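Myosin-I heavy chain (Dictyostelium discoideum, PDB 5EJY) is an actin-based myosin motor, here represented by a MyTH4-FERM unit of its tail, that takes part in the early steps of phagocytosis and in adhesion. Local coordinates at residues L174-L179 against S219-Q224; K213-D218 against N228-R233; S234-N239 against N308-F313; E255-P260 against D483-V488. All blocks are in the same frame, centred on the assembly; numbering follows the deposited sequence. Where two conformers were deposited one is given.

Interaction 1. Residues L174-L179 against S219-Q224; sequences LQRFTL and SATTCQ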
loop_
_atom_site.group_PDB
_atom_site.type_symbol
_atom_site.label_atom_id
_atom_site.label_comp_id
_atom_site.label_asym_id
_atom_site.label_seq_id
_atom_site.Cartn_x
_atom_site.Cartn_y
_atom_site.Cartn_z
ATOM N N LEU A 174 -5.118 18.304 -1.294
ATOM C CA LEU A 174 -5.312 18.455 -2.740
ATOM C C LEU A 174 -3.963 18.599 -3.430
ATOM O O LEU A 174 -3.761 18.043 -4.501
ATOM C CB LEU A 174 -6.188 19.663 -3.096
ATOM C CG LEU A 174 -7.698 19.648 -2.855
ATOM C CD1 LEU A 174 -8.286 20.975 -3.371
ATOM C CD2 LEU A 174 -8.367 18.471 -3.542
ATOM N N GLN A 175 -3.050 19.361 -2.821
ATOM C CA GLN A 175 -1.692 19.493 -3.364
ATOM C C GLN A 175 -0.951 18.142 -3.383
ATOM O O GLN A 175 -0.280 17.803 -4.354
ATOM C CB GLN A 175 -0.877 20.473 -2.533
ATOM C CG GLN A 175 -1.306 21.929 -2.616
ATOM C CD GLN A 175 -0.574 22.756 -1.595
ATOM O OE1 GLN A 175 -0.835 22.653 -0.396
ATOM N NE2 GLN A 175 0.383 23.556 -2.057
ATOM N N ARG A 176 -1.050 17.396 -2.291
ATOM C CA ARG A 176 -0.415 16.076 -2.210
ATOM C C ARG A 176 -0.910 15.124 -3.315
ATOM O O ARG A 176 -0.136 14.358 -3.908
ATOM C CB ARG A 176 -0.677 15.472 -0.822
ATOM C CG ARG A 176 -0.012 16.240 0.341
ATOM C CD ARG A 176 1.396 15.721 0.636
ATOM N NE ARG A 176 1.352 14.304 0.976
ATOM C CZ ARG A 176 2.234 13.391 0.569
ATOM N NH1 ARG A 176 3.279 13.736 -0.178
ATOM N NH2 ARG A 176 2.063 12.119 0.910
ATOM N N PHE A 177 -2.210 15.137 -3.580
ATOM C CA PHE A 177 -2.747 14.258 -4.621
ATOM C C PHE A 177 -2.394 14.767 -6.024
ATOM O O PHE A 177 -2.275 13.985 -6.960
ATOM C CB PHE A 177 -4.260 14.046 -4.469
ATOM C CG PHE A 177 -4.624 12.943 -3.512
ATOM C CD1 PHE A 177 -4.271 11.634 -3.790
ATOM C CD2 PHE A 177 -5.312 13.218 -2.325
ATOM C CE1 PHE A 177 -4.583 10.603 -2.911
ATOM C CE2 PHE A 177 -5.632 12.192 -1.453
ATOM C CZ PHE A 177 -5.273 10.875 -1.752
ATOM N N THR A 178 -2.206 16.075 -6.167
ATOM C CA THR A 178 -1.736 16.594 -7.447
ATOM C C THR A 178 -0.327 16.065 -7.699
ATOM O O THR A 178 0.040 15.731 -8.822
ATOM C CB THR A 178 -1.730 18.138 -7.468
ATOM O OG1 THR A 178 -3.046 18.621 -7.165
ATOM C CG2 THR A 178 -1.302 18.659 -8.839
ATOM N N LEU A 179 0.455 15.973 -6.632
ATOM C CA LEU A 179 1.800 15.427 -6.728
ATOM C C LEU A 179 1.781 13.915 -6.953
ATOM O O LEU A 179 2.486 13.398 -7.821
ATOM C CB LEU A 179 2.592 15.754 -5.465
ATOM C CG LEU A 179 3.968 15.098 -5.380
ATOM C CD1 LEU A 179 4.903 15.701 -6.413
ATOM C CD2 LEU A 179 4.541 15.250 -3.984
ATOM N N SER A 219 -3.461 10.570 3.425
ATOM C CA SER A 219 -4.253 9.854 2.417
ATOM C C SER A 219 -3.516 9.639 1.099
ATOM O O SER A 219 -3.792 8.670 0.381
ATOM C CB SER A 219 -5.550 10.624 2.136
ATOM O OG SER A 219 -6.282 10.777 3.342
ATOM N N ALA A 220 -2.602 10.547 0.772
ATOM C CA ALA A 220 -1.899 10.513 -0.519
ATOM C C ALA A 220 -0.551 9.798 -0.466
ATOM O O ALA A 220 0.137 9.705 -1.480
ATOM C CB ALA A 220 -1.701 11.922 -1.045
ATOM N N THR A 221 -0.180 9.281 0.700
ATOM C CA THR A 221 1.140 8.671 0.880
ATOM C C THR A 221 1.311 7.409 0.034
ATOM O O THR A 221 0.488 6.496 0.090
ATOM C CB THR A 221 1.419 8.350 2.361
ATOM O OG1 THR A 221 1.518 9.582 3.089
ATOM C CG2 THR A 221 2.745 7.572 2.509
ATOM N N THR A 222 2.371 7.373 -0.766
ATOM C CA THR A 222 2.587 6.244 -1.663
ATOM C C THR A 222 3.476 5.173 -1.058
ATOM O O THR A 222 4.113 5.383 -0.032
ATOM C CB THR A 222 3.235 6.696 -2.975
ATOM O OG1 THR A 222 4.489 7.314 -2.675
ATOM C CG2 THR A 222 2.324 7.693 -3.697
ATOM N N CYS A 223 3.515 4.017 -1.714
ATOM C CA CYS A 223 4.417 2.961 -1.293
ATOM C C CYS A 223 5.873 3.440 -1.344
ATOM O O CYS A 223 6.672 3.163 -0.453
ATOM C CB CYS A 223 4.213 1.730 -2.175
ATOM S SG CYS A 223 5.188 0.329 -1.620
ATOM N N GLN A 224 6.221 4.170 -2.395
ATOM C CA GLN A 224 7.581 4.675 -2.524
ATOM C C GLN A 224 7.971 5.665 -1.418
ATOM O O GLN A 224 9.065 5.574 -0.857
ATOM C CB GLN A 224 7.800 5.270 -3.917
ATOM C CG GLN A 224 9.208 5.770 -4.171
ATOM C CD GLN A 224 9.436 6.140 -5.637
ATOM O OE1 GLN A 224 8.613 5.843 -6.494
ATOM N NE2 GLN A 224 10.560 6.782 -5.920
#
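Phe177 and Arg176, neighbours on the helix 161-180 of the MyTH4 domain, pack against the turn Ser219-Thr221 of the ubiquitin-like first FERM lobe in a buried, mainly apolar contact between two domains. The backbones come closest at Phe177 and Ala220, whose CA atoms are 5.6 Å apart. At the middle of the contact the methyl of Ala220 sits over the Phe177 ring in a CH-pi arrangement: CB is 3.6 Å from the ring centroid and only 8° off the normal, so that all six ring carbons lie at similar range from it. Ala220 CA lies over the same ring, 3.6 Å from Phe177 CE1, while Phe177 CZ comes within 3.4 Å of Ser219 O and CE2 meets Ser219 CB. The same methyl also touches the aliphatic start of Arg176, CB to CB 3.7 Å, so it contacts both helix residues. Segment 219-224 follows strand 212-217 of the ubiquitin-like fold and runs into helix 223-233, with Thr222 as the N-cap, its OG1 accepting from Glu225 N. Arg176 bends at chi2 (-90°) and again at chi3 (-59°), and its side chain runs alongside that of Thr221. NH2 passes 3.6 Å from Thr221 CA, but the charge is met elsewhere: NE forms a salt bridge with Asp218 and NH1 another with Glu225, which should hold the guanidinium in place across the domain boundary. Ser219 OG is hydrogen-bonded to Glu191, and Ala220 O accepts from the side chain of Asn180, just beyond Leu179.

Interaction 2. Residues K213-D218 against N228-R233; sequences KGLHID and NDLSQR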
loop_
_atom_site.group_PDB
_atom_site.type_symbol
_atom_site.label_atom_id
_atom_site.label_comp_id
_atom_site.label_asym_id
_atom_site.label_seq_id
_atom_site.Cartn_x
_atom_site.Cartn_y
_atom_site.Cartn_z
ATOM N N LYS A 213 7.395 -1.536 13.134
ATOM C CA LYS A 213 7.738 -0.135 12.899
ATOM C C LYS A 213 6.472 0.700 12.704
ATOM O O LYS A 213 5.524 0.249 12.090
ATOM C CB LYS A 213 8.604 0.009 11.652
ATOM C CG LYS A 213 9.716 -1.011 11.516
ATOM C CD LYS A 213 10.659 -0.992 12.680
ATOM C CE LYS A 213 11.798 -1.976 12.429
ATOM N NZ LYS A 213 12.779 -2.011 13.551
ATOM N N GLY A 214 6.445 1.914 13.235
ATOM C CA GLY A 214 5.287 2.770 13.045
ATOM C C GLY A 214 5.575 3.856 12.022
ATOM O O GLY A 214 6.682 4.363 11.980
ATOM N N LEU A 215 4.598 4.189 11.182
ATOM C CA LEU A 215 4.706 5.355 10.312
ATOM C C LEU A 215 3.456 6.220 10.421
ATOM O O LEU A 215 2.337 5.710 10.524
ATOM C CB LEU A 215 4.896 4.949 8.848
ATOM C CG LEU A 215 6.152 4.210 8.381
ATOM C CD1 LEU A 215 6.010 3.833 6.891
ATOM C CD2 LEU A 215 7.422 5.043 8.624
ATOM N N HIS A 216 3.651 7.530 10.401
ATOM C CA HIS A 216 2.533 8.455 10.303
ATOM C C HIS A 216 2.424 8.917 8.861
ATOM O O HIS A 216 3.362 9.508 8.314
ATOM C CB HIS A 216 2.712 9.645 11.255
ATOM C CG HIS A 216 2.574 9.273 12.699
ATOM N ND1 HIS A 216 3.642 8.861 13.466
ATOM C CD2 HIS A 216 1.487 9.212 13.504
ATOM C CE1 HIS A 216 3.221 8.576 14.687
ATOM N NE2 HIS A 216 1.916 8.778 14.735
ATOM N N ILE A 217 1.282 8.633 8.241
ATOM C CA ILE A 217 1.091 8.954 6.831
ATOM C C ILE A 217 -0.173 9.775 6.587
ATOM O O ILE A 217 -0.977 10.007 7.505
ATOM C CB ILE A 217 1.024 7.655 5.951
ATOM C CG1 ILE A 217 -0.232 6.834 6.258
ATOM C CG2 ILE A 217 2.263 6.780 6.177
ATOM C CD1 ILE A 217 -0.387 5.596 5.328
ATOM N N ASP A 218 -0.349 10.215 5.344
ATOM C CA ASP A 218 -1.606 10.841 4.958
ATOM C C ASP A 218 -2.281 10.094 3.821
ATOM O O ASP A 218 -1.755 9.071 3.329
ATOM C CB ASP A 218 -1.471 12.366 4.706
ATOM C CG ASP A 218 -0.708 12.717 3.432
ATOM O OD1 ASP A 218 -0.527 11.866 2.538
ATOM O OD2 ASP A 218 -0.288 13.895 3.316
ATOM N N ASN A 228 10.834 4.799 1.402
ATOM C CA ASN A 228 11.952 5.707 1.670
ATOM C C ASN A 228 11.999 6.121 3.136
ATOM O O ASN A 228 13.070 6.191 3.752
ATOM C CB ASN A 228 11.849 6.973 0.815
ATOM C CG ASN A 228 12.041 6.710 -0.667
ATOM O OD1 ASN A 228 12.555 5.664 -1.077
ATOM N ND2 ASN A 228 11.642 7.676 -1.482
ATOM N N ASP A 229 10.830 6.442 3.678
ATOM C CA ASP A 229 10.708 6.847 5.081
ATOM C C ASP A 229 11.219 5.741 6.006
ATOM O O ASP A 229 12.012 5.993 6.915
ATOM C CB ASP A 229 9.242 7.168 5.384
ATOM C CG ASP A 229 9.044 7.899 6.699
ATOM O OD1 ASP A 229 10.013 8.461 7.269
ATOM O OD2 ASP A 229 7.884 7.924 7.150
ATOM N N LEU A 230 10.762 4.513 5.786
ATOM C CA LEU A 230 11.194 3.401 6.628
ATOM C C LEU A 230 12.692 3.122 6.470
ATOM O O LEU A 230 13.367 2.802 7.437
ATOM C CB LEU A 230 10.412 2.121 6.320
ATOM C CG LEU A 230 9.433 1.658 7.395
ATOM C CD1 LEU A 230 9.044 0.201 7.132
ATOM C CD2 LEU A 230 10.017 1.830 8.807
ATOM N N SER A 231 13.202 3.244 5.249
ATOM C CA SER A 231 14.634 3.068 5.027
ATOM C C SER A 231 15.411 4.086 5.867
ATOM O O SER A 231 16.307 3.730 6.635
ATOM C CB SER A 231 14.965 3.244 3.544
ATOM O OG SER A 231 14.299 2.258 2.760
ATOM N N GLN A 232 15.049 5.355 5.729
ATOM C CA GLN A 232 15.750 6.411 6.462
ATOM C C GLN A 232 15.663 6.179 7.973
ATOM O O GLN A 232 16.663 6.288 8.694
ATOM C CB GLN A 232 15.190 7.783 6.075
ATOM C CG GLN A 232 15.806 8.937 6.868
ATOM C CD GLN A 232 15.406 10.301 6.320
ATOM O OE1 GLN A 232 14.397 10.436 5.625
ATOM N NE2 GLN A 232 16.205 11.318 6.626
ATOM N N ARG A 233 14.474 5.827 8.450
ATOM C CA ARG A 233 14.265 5.603 9.873
ATOM C C ARG A 233 14.989 4.367 10.427
ATOM O O ARG A 233 15.287 4.307 11.619
ATOM C CB ARG A 233 12.768 5.543 10.190
ATOM C CG ARG A 233 12.038 6.850 9.877
ATOM C CD ARG A 233 10.543 6.669 10.006
ATOM N NE ARG A 233 10.211 6.293 11.368
ATOM C CZ ARG A 233 10.073 7.163 12.364
ATOM N NH1 ARG A 233 10.211 8.468 12.138
ATOM N NH2 ARG A 233 9.790 6.725 13.584
HETATM O O HOH W 1 6.553 8.565 9.776
#
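Leu215 reaches from strand 212-217 to three residues of helix 223-233, Asp229, Leu230 and Arg233. Its CB leaves the strand with CG anti to the carbonyl carbon (chi1 -65°), and at CG the chain forks into two methyls with different surroundings. Both CD1 and CD2 of Leu215 lie 4.1 Å from Leu230 CG. CD2 in addition meets Asp229 OD2 at 3.3 Å and Arg233 CD at 3.8 Å; the side chains of both residues slide past the leucine in the opposite direction. This is the helix of the ubiquitin-like beta-grasp lobe resting on its sheet: the segment axes approach to 9.8 Å, their directions 133° apart, and Leu215 and Leu230 both also touch Ile205 on the adjacent strand. Leu230 turns its CD2 to Lys213, meeting CB at 3.7 Å and CG slightly farther off, and these two side chains cross at about a right angle. The lysine then leads away from the helix, its NZ making a weak hydrogen bond to Ser211 OG. Farther along, a water joins the two elements: it accepts from His216 N at 3.1 Å and donates to Asp229 OD2 at 3.0 Å.

Interaction 3. Residues S234-N239 against N308-F313; sequences SRMRVN and NVENEF
A single carboxylate oxygen, Glu310 OE2, accepts two hydrogen bonds from one residue, Arg237: its backbone N on the anti lone pair, at 3.0 Å, and NE on the syn lone pair. The second oxygen, OE1, takes NH2 at 2.9 Å, also on its syn side. The guanidinium therefore grips the carboxylate side-on through NE and NH2, with the two planes only 19° apart and both bonds close to straight. Three N-H groups thus fix the rotation of the buried carboxylate, and the salt bridge probably favours its ionised form; NH1 goes on to Asn297. Beside this polar core Met236 packs against Val309, Glu310 and Phe313 of helix 304-322. Its CB lies 3.7 Å from Glu310 CG, and its CG meets Val309 CG1. SD lies in the plane of the Phe313 ring at its edge, 3.8 Å from CE2, a Met-aromatic contact. Ser234 CB reaches the same CE2, and Ser234 O borders Val309 CG1. Arg235, with positive phi (65°), closes helix 223-233 in a Schellman motif, just before Met236 meets helix 304-322 at the start of the central FERM lobe. Met236 and Phe313 also both touch Phe245 on strand 245-251 of the ubiquitin-like lobe.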
loop_
_atom_site.group_PDB
_atom_site.type_symbol
_atom_site.label_atom_id
_atom_site.label_comp_id
_atom_site.label_asym_id
_atom_site.label_seq_id
_atom_site.Cartn_x
_atom_site.Cartn_y
_atom_site.Cartn_z
ATOM N N SER A 234 15.269 3.395 9.568
ATOM C CA SER A 234 16.037 2.210 9.966
ATOM C C SER A 234 17.526 2.439 9.779
ATOM O O SER A 234 18.328 1.556 10.055
ATOM C CB SER A 234 15.616 0.998 9.121
ATOM O OG SER A 234 14.220 0.796 9.198
ATOM N N ARG A 235 17.881 3.623 9.282
ATOM C CA ARG A 235 19.264 3.998 8.992
ATOM C C ARG A 235 19.901 3.165 7.875
ATOM O O ARG A 235 21.104 2.900 7.884
ATOM C CB ARG A 235 20.122 3.950 10.264
ATOM C CG ARG A 235 19.422 4.543 11.483
ATOM C CD ARG A 235 20.434 4.965 12.560
ATOM N NE ARG A 235 19.778 5.423 13.785
ATOM C CZ ARG A 235 19.358 6.668 13.991
ATOM N NH1 ARG A 235 19.519 7.592 13.046
ATOM N NH2 ARG A 235 18.775 6.990 15.144
ATOM N N MET A 236 19.084 2.757 6.909
ATOM C CA MET A 236 19.585 2.134 5.696
ATOM C C MET A 236 19.904 3.251 4.716
ATOM O O MET A 236 19.706 4.422 5.031
ATOM C CB MET A 236 18.495 1.222 5.105
ATOM C CG MET A 236 18.023 0.179 6.086
ATOM S SD MET A 236 16.363 -0.501 5.804
ATOM C CE MET A 236 16.442 -0.890 4.057
ATOM N N ARG A 237 20.370 2.906 3.517
ATOM C CA ARG A 237 20.429 3.904 2.461
ATOM C C ARG A 237 19.034 4.487 2.341
ATOM O O ARG A 237 18.044 3.758 2.416
ATOM C CB ARG A 237 20.879 3.301 1.132
ATOM C CG ARG A 237 22.376 3.061 1.047
ATOM C CD ARG A 237 22.720 2.393 -0.274
ATOM N NE ARG A 237 22.275 1.000 -0.309
ATOM C CZ ARG A 237 22.361 0.214 -1.375
ATOM N NH1 ARG A 237 22.851 0.685 -2.516
ATOM N NH2 ARG A 237 21.944 -1.044 -1.307
ATOM N N VAL A 238 18.939 5.799 2.171
ATOM C CA VAL A 238 17.636 6.444 2.320
ATOM C C VAL A 238 16.714 6.263 1.109
ATOM O O VAL A 238 15.502 6.441 1.218
ATOM C CB VAL A 238 17.744 7.953 2.702
ATOM C CG1 VAL A 238 18.500 8.122 4.024
ATOM C CG2 VAL A 238 18.387 8.757 1.578
ATOM N N ASN A 239 17.272 5.899 -0.039
ATOM C CA ASN A 239 16.462 5.803 -1.242
ATOM C C ASN A 239 16.095 4.348 -1.504
ATOM O O ASN A 239 16.965 3.532 -1.786
ATOM C CB ASN A 239 17.210 6.387 -2.442
ATOM C CG ASN A 239 16.328 6.528 -3.674
ATOM O OD1 ASN A 239 15.187 6.070 -3.698
ATOM N ND2 ASN A 239 16.860 7.167 -4.705
ATOM N N ASN A 308 25.018 -2.621 5.963
ATOM C CA ASN A 308 24.919 -3.675 6.970
ATOM C C ASN A 308 23.527 -3.860 7.589
ATOM O O ASN A 308 23.108 -4.993 7.844
ATOM C CB ASN A 308 25.975 -3.489 8.068
ATOM C CG ASN A 308 27.400 -3.726 7.569
ATOM O OD1 ASN A 308 27.646 -4.600 6.739
ATOM N ND2 ASN A 308 28.343 -2.935 8.071
ATOM N N VAL A 309 22.813 -2.766 7.855
ATOM C CA VAL A 309 21.435 -2.896 8.343
ATOM C C VAL A 309 20.562 -3.572 7.276
ATOM O O VAL A 309 19.744 -4.437 7.588
ATOM C CB VAL A 309 20.802 -1.539 8.719
ATOM C CG1 VAL A 309 19.325 -1.714 9.021
ATOM C CG2 VAL A 309 21.521 -0.923 9.923
ATOM N N GLU A 310 20.758 -3.178 6.026
ATOM C CA GLU A 310 20.026 -3.773 4.913
ATOM C C GLU A 310 20.268 -5.275 4.841
ATOM O O GLU A 310 19.331 -6.062 4.677
ATOM C CB GLU A 310 20.465 -3.139 3.598
ATOM C CG GLU A 310 20.248 -1.623 3.531
ATOM C CD GLU A 310 20.825 -1.017 2.279
ATOM O OE1 GLU A 310 21.240 -1.789 1.385
ATOM O OE2 GLU A 310 20.859 0.232 2.175
ATOM N N ASN A 311 21.531 -5.668 4.952
ATOM C CA ASN A 311 21.896 -7.073 4.794
ATOM C C ASN A 311 21.320 -7.948 5.904
ATOM O O ASN A 311 20.888 -9.059 5.644
ATOM C CB ASN A 311 23.417 -7.245 4.655
ATOM C CG ASN A 311 23.948 -6.673 3.350
ATOM O OD1 ASN A 311 23.191 -6.421 2.414
ATOM N ND2 ASN A 311 25.251 -6.472 3.279
ATOM N N GLU A 312 21.287 -7.438 7.134
ATOM C CA GLU A 312 20.665 -8.171 8.247
ATOM C C GLU A 312 19.165 -8.383 8.043
ATOM O O GLU A 312 18.646 -9.473 8.307
ATOM C CB GLU A 312 20.906 -7.458 9.586
ATOM C CG GLU A 312 22.374 -7.274 9.930
ATOM C CD GLU A 312 23.079 -8.581 10.278
ATOM O OE1 GLU A 312 22.401 -9.551 10.686
ATOM O OE2 GLU A 312 24.322 -8.634 10.139
ATOM N N PHE A 313 18.454 -7.347 7.595
ATOM C CA PHE A 313 17.039 -7.525 7.275
ATOM C C PHE A 313 16.933 -8.631 6.218
ATOM O O PHE A 313 16.100 -9.543 6.320
ATOM C CB PHE A 313 16.413 -6.223 6.738
ATOM C CG PHE A 313 15.922 -5.267 7.820
ATOM C CD1 PHE A 313 15.371 -5.739 8.996
ATOM C CD2 PHE A 313 15.992 -3.885 7.626
ATOM C CE1 PHE A 313 14.915 -4.849 9.981
ATOM C CE2 PHE A 313 15.536 -2.999 8.592
ATOM C CZ PHE A 313 14.997 -3.481 9.772
#

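Interaction 4. Residues E255-P260 against D483-V488; sequences ERDIAP and DVQKLV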
loop_
_atom_site.group_PDB
_atom_site.type_symbol
_atom_site.label_atom_id
_atom_site.label_comp_id
_atom_site.label_asym_id
_atom_site.label_seq_id
_atom_site.Cartn_x
_atom_site.Cartn_y
_atom_site.Cartn_z
ATOM N N GLU A 255 1.397 -12.891 0.275
ATOM C CA GLU A 255 1.974 -11.582 -0.046
ATOM C C GLU A 255 1.624 -11.102 -1.446
ATOM O O GLU A 255 1.627 -11.885 -2.402
ATOM C CB GLU A 255 3.501 -11.614 0.087
ATOM C CG GLU A 255 4.022 -12.020 1.442
ATOM C CD GLU A 255 5.547 -12.001 1.493
ATOM O OE1 GLU A 255 6.182 -11.862 0.422
ATOM O OE2 GLU A 255 6.106 -12.110 2.604
ATOM N N ARG A 256 1.335 -9.806 -1.569
ATOM C CA ARG A 256 1.125 -9.183 -2.863
ATOM C C ARG A 256 1.901 -7.872 -2.951
ATOM O O ARG A 256 1.968 -7.103 -1.984
ATOM C CB ARG A 256 -0.365 -8.909 -3.128
ATOM C CG ARG A 256 -1.237 -10.149 -3.377
ATOM C CD ARG A 256 -0.948 -10.794 -4.752
ATOM N NE ARG A 256 -1.768 -11.984 -4.968
ATOM C CZ ARG A 256 -1.408 -13.219 -4.619
ATOM N NH1 ARG A 256 -0.229 -13.438 -4.042
ATOM N NH2 ARG A 256 -2.226 -14.242 -4.851
ATOM N N ASP A 257 2.465 -7.630 -4.125
ATOM C CA ASP A 257 3.261 -6.451 -4.401
ATOM C C ASP A 257 2.391 -5.200 -4.299
ATOM O O ASP A 257 1.205 -5.229 -4.634
ATOM C CB ASP A 257 3.847 -6.570 -5.816
ATOM C CG ASP A 257 4.712 -5.386 -6.202
ATOM O OD1 ASP A 257 5.837 -5.290 -5.686
ATOM O OD2 ASP A 257 4.277 -4.554 -7.023
ATOM N N ILE A 258 2.984 -4.109 -3.832
ATOM C CA ILE A 258 2.325 -2.807 -3.878
ATOM C C ILE A 258 3.152 -1.919 -4.809
ATOM O O ILE A 258 4.349 -1.748 -4.595
ATOM C CB ILE A 258 2.234 -2.173 -2.468
ATOM C CG1 ILE A 258 1.387 -3.036 -1.520
ATOM C CG2 ILE A 258 1.646 -0.755 -2.552
ATOM C CD1 ILE A 258 1.434 -2.549 -0.033
ATOM N N ALA A 259 2.538 -1.368 -5.850
ATOM C CA ALA A 259 3.278 -0.517 -6.787
ATOM C C ALA A 259 3.781 0.771 -6.121
ATOM O O ALA A 259 3.178 1.252 -5.169
ATOM C CB ALA A 259 2.425 -0.185 -7.999
ATOM N N PRO A 260 4.878 1.339 -6.643
ATOM C CA PRO A 260 5.492 2.510 -6.005
ATOM C C PRO A 260 4.532 3.674 -5.868
ATOM O O PRO A 260 4.600 4.371 -4.861
ATOM C CB PRO A 260 6.628 2.876 -6.966
ATOM C CG PRO A 260 7.007 1.570 -7.597
ATOM C CD PRO A 260 5.683 0.849 -7.783
ATOM N N ASP A 483 1.117 -13.557 -7.954
ATOM C CA ASP A 483 1.434 -12.128 -7.836
ATOM C C ASP A 483 1.988 -11.596 -9.149
ATOM O O ASP A 483 3.172 -11.280 -9.246
ATOM C CB ASP A 483 2.447 -11.902 -6.718
ATOM C CG ASP A 483 2.538 -10.424 -6.273
ATOM O OD1 ASP A 483 2.112 -9.510 -6.993
ATOM O OD2 ASP A 483 3.066 -10.182 -5.192
ATOM N N VAL A 484 1.121 -11.488 -10.148
ATOM C CA VAL A 484 1.534 -11.056 -11.488
ATOM C C VAL A 484 2.219 -9.691 -11.467
ATOM O O VAL A 484 3.229 -9.485 -12.137
ATOM C CB VAL A 484 0.344 -11.031 -12.464
ATOM C CG1 VAL A 484 0.767 -10.496 -13.841
ATOM C CG2 VAL A 484 -0.244 -12.431 -12.603
ATOM N N GLN A 485 1.686 -8.755 -10.688
ATOM C CA GLN A 485 2.271 -7.421 -10.664
ATOM C C GLN A 485 3.728 -7.444 -10.199
ATOM O O GLN A 485 4.554 -6.692 -10.710
ATOM C CB GLN A 485 1.431 -6.463 -9.805
ATOM C CG GLN A 485 1.970 -5.039 -9.770
ATOM C CD GLN A 485 1.094 -4.113 -8.944
ATOM O OE1 GLN A 485 0.029 -3.700 -9.393
ATOM N NE2 GLN A 485 1.528 -3.804 -7.727
ATOM N N LYS A 486 4.045 -8.301 -9.230
ATOM C CA LYS A 486 5.416 -8.440 -8.758
ATOM C C LYS A 486 6.328 -8.884 -9.897
ATOM O O LYS A 486 7.392 -8.304 -10.117
ATOM C CB LYS A 486 5.506 -9.441 -7.599
ATOM C CG LYS A 486 6.904 -9.564 -7.007
ATOM C CD LYS A 486 6.984 -10.613 -5.897
ATOM C CE LYS A 486 8.416 -10.712 -5.329
ATOM N NZ LYS A 486 8.600 -11.754 -4.256
ATOM N N LEU A 487 5.902 -9.914 -10.624
ATOM C CA LEU A 487 6.724 -10.440 -11.715
ATOM C C LEU A 487 6.925 -9.391 -12.817
ATOM O O LEU A 487 8.048 -9.157 -13.252
ATOM C CB LEU A 487 6.102 -11.719 -12.280
ATOM C CG LEU A 487 6.911 -12.403 -13.388
ATOM C CD1 LEU A 487 8.359 -12.585 -12.945
ATOM C CD2 LEU A 487 6.275 -13.740 -13.721
ATOM N N VAL A 488 5.842 -8.759 -13.264
ATOM C CA VAL A 488 5.934 -7.706 -14.278
ATOM C C VAL A 488 6.856 -6.567 -13.832
ATOM O O VAL A 488 7.734 -6.131 -14.586
ATOM C CB VAL A 488 4.541 -7.122 -14.628
ATOM C CG1 VAL A 488 4.677 -5.844 -15.484
ATOM C CG2 VAL A 488 3.677 -8.168 -15.345
HETATM O O HOH W 2 6.628 -10.484 -1.727
HETATM O O HOH W 3 -0.083 -6.928 -6.364
#
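Residues 255-260, which begin on the edge strand of the ubiquitin-like sheet, pass the first turn of helix 484-499, with CA atoms 5.8 Å apart at Arg256 and Asp483 and 5.3 Å at Asp257 and Lys486. Asp483 is the N-cap of this helix, the last of the FERM module, and its carboxylate serves both elements. OD1 accepts from Lys486 N, a capping bond made from above the carboxylate plane. OD2 takes Asp257 N at 2.8 Å on its syn side, and OD1 adds a weak bond to the same N-H, so Asp257 N is held by the group that caps the helix. Chi1 of -164° sets Asp483 CG anti to its own N. Arg256 slides past this side chain in the opposite direction, its CD 3.8 Å from Asp483 CG; its guanidinium has Asp483 N over one face, near the rim, while NH1 bonds to Glu255 O. Asp257 also points at the helix: CB touches Lys486 CB at 3.8 Å, and OD1 is salt-bridged to Lys292. A water adds to the join, bonding to Asp257 O and weakly to Asp483 OD1. Gln485, extended beyond CG, crosses Asp257 at about a right angle, carboxylate and amide planes 87° apart, and its NE2 donates to the anti side of Asp257 OD2 at 2.9 Å, with an N-H...O angle of 167°.

From the N terminus, interaction 1 closes a loop of 39 residues between the MyTH4 helix 161-180 and the first FERM lobe. Interaction 2 opens within that loop and closes beyond it, joining strand and helix of that lobe over nine residues, so the two cross; they touch through the Arg176-Asp218 salt bridge and share helix 223-233. Interaction 3 begins where that helix ends and spans 68 residues to helix 304-322. Interaction 4 starts inside this span and crosses it, closing 222 residues later on the C-terminal helix 484-499. It meets interaction 1 where Gln224 N approaches Pro260 O. Interactions 1, 3 and 4 tie the lobe to the MyTH4 domain, helix 304-322 and the C-terminal helix.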